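PDB 5H5O: diguanylate cyclase from Xanthomonas campestris pv. campestris, which binds cyclic GMP through a cyclic nucleotide-binding domain and probably makes 3',3'-cyclic di-GMP from two GTP molecules. Local coordinates for residues A[99-102]-A[108-111]. Numbering follows the deposited sequence.
Sequences QRLV and MVAH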
# COMPACT_ATOMS: atom_id res chain seq x y z
N GLN A 99 -4.93 14.11 5.63
CA GLN A 99 -6.24 13.81 6.20
C GLN A 99 -7.31 14.73 5.61
O GLN A 99 -8.42 14.29 5.34
CB GLN A 99 -6.24 13.89 7.73
CG GLN A 99 -7.62 13.65 8.32
CD GLN A 99 -8.21 12.30 7.90
OE1 GLN A 99 -9.34 12.22 7.41
NE2 GLN A 99 -7.44 11.24 8.08
N ARG A 100 -6.96 16.01 5.39
CA ARG A 100 -7.90 16.94 4.77
C ARG A 100 -8.26 16.49 3.36
O ARG A 100 -9.43 16.54 2.96
CB ARG A 100 -7.34 18.37 4.74
CG ARG A 100 -7.54 19.14 6.03
CD ARG A 100 -6.75 20.44 6.06
NE ARG A 100 -6.04 20.61 7.32
CZ ARG A 100 -4.72 20.72 7.43
NH1 ARG A 100 -3.96 20.69 6.35
NH2 ARG A 100 -4.17 20.87 8.63
N LEU A 101 -7.25 16.03 2.64
CA LEU A 101 -7.39 15.56 1.25
C LEU A 101 -8.32 14.36 1.15
O LEU A 101 -9.19 14.31 0.29
CB LEU A 101 -6.01 15.18 0.72
CG LEU A 101 -5.69 15.34 -0.75
CD1 LEU A 101 -6.47 16.48 -1.36
CD2 LEU A 101 -4.18 15.58 -0.90
N VAL A 102 -8.11 13.39 2.04
CA VAL A 102 -8.96 12.21 2.09
C VAL A 102 -10.41 12.62 2.28
O VAL A 102 -11.30 12.11 1.59
CB VAL A 102 -8.57 11.29 3.28
CG1 VAL A 102 -9.44 10.06 3.29
CG2 VAL A 102 -7.12 10.88 3.18
N MSE A 108 -9.99 10.31 -5.18
CA MSE A 108 -8.67 10.61 -5.73
C MSE A 108 -7.60 9.95 -4.90
O MSE A 108 -6.67 9.36 -5.46
CB MSE A 108 -8.40 12.12 -5.79
CG MSE A 108 -7.03 12.41 -6.38
SE MSE A 108 -6.65 14.29 -6.38
CE MSE A 108 -6.28 14.53 -4.49
N VAL A 109 -7.74 10.04 -3.57
CA VAL A 109 -6.79 9.44 -2.64
C VAL A 109 -6.72 7.91 -2.76
O VAL A 109 -5.64 7.32 -2.72
CB VAL A 109 -7.12 9.84 -1.17
CG1 VAL A 109 -6.25 9.10 -0.17
CG2 VAL A 109 -6.96 11.34 -1.00
N ALA A 110 -7.88 7.27 -2.93
CA ALA A 110 -7.90 5.81 -3.04
C ALA A 110 -7.11 5.37 -4.27
O ALA A 110 -6.34 4.41 -4.23
CB ALA A 110 -9.34 5.28 -3.11
N HIS A 111 -7.30 6.10 -5.36
CA HIS A 111 -6.58 5.80 -6.59
C HIS A 111 -5.08 5.99 -6.37
O HIS A 111 -4.24 5.16 -6.79
CB HIS A 111 -7.11 6.67 -7.73
CG HIS A 111 -6.62 6.26 -9.08
ND1 HIS A 111 -5.62 6.94 -9.75
CD2 HIS A 111 -7.00 5.24 -9.89
CE1 HIS A 111 -5.40 6.35 -10.91
NE2 HIS A 111 -6.22 5.32 -11.02
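V102 and V109 bring their backbones together where two consecutive helices meet: their CA atoms lie 5.9 Å apart. Residues 99-102 belong to helix 95-104 and residues 108-111 to helix 106-121. The helices follow each other through a tight turn, and their axes are strongly inclined where they touch. They lie at the C-terminal end of the cyclic nucleotide-binding domain, just beyond its cupin-type beta roll. At the turn, D105 OD1 accepts a hydrogen bond from M108 N. No hydrogen bond joins the two segments; the contact is made by apolar side chains.

V109 packs its two methyls against different parts of helix 95-104. V109 CG2 sits over the backbone of V102, 3.8 Å from V102 CA. V109 CG2 is also 4.2 Å from L101 CG. V109 CG1 instead meets a side chain, with V102 CG2 3.9 Å away. The V102 and V109 side chains cross at about a right angle.

M108, a selenomethionine, reaches L101 with its terminal CE. Its chain is extended through chi2 and turns about the CG-SE bond (chi3 74°), which brings CE toward the leucine. M108 also touches E9, F13 and F14 of helix 8-17, and L101 touches F17 there, so this N-terminal helix joins the same packing. A110 packs on A110 of the second subunit, which places helix 106-121 at the dimer interface. Across the turn, M108 CE lies 3.9 Å from L101 CG and 3.7 Å from L101 CD1.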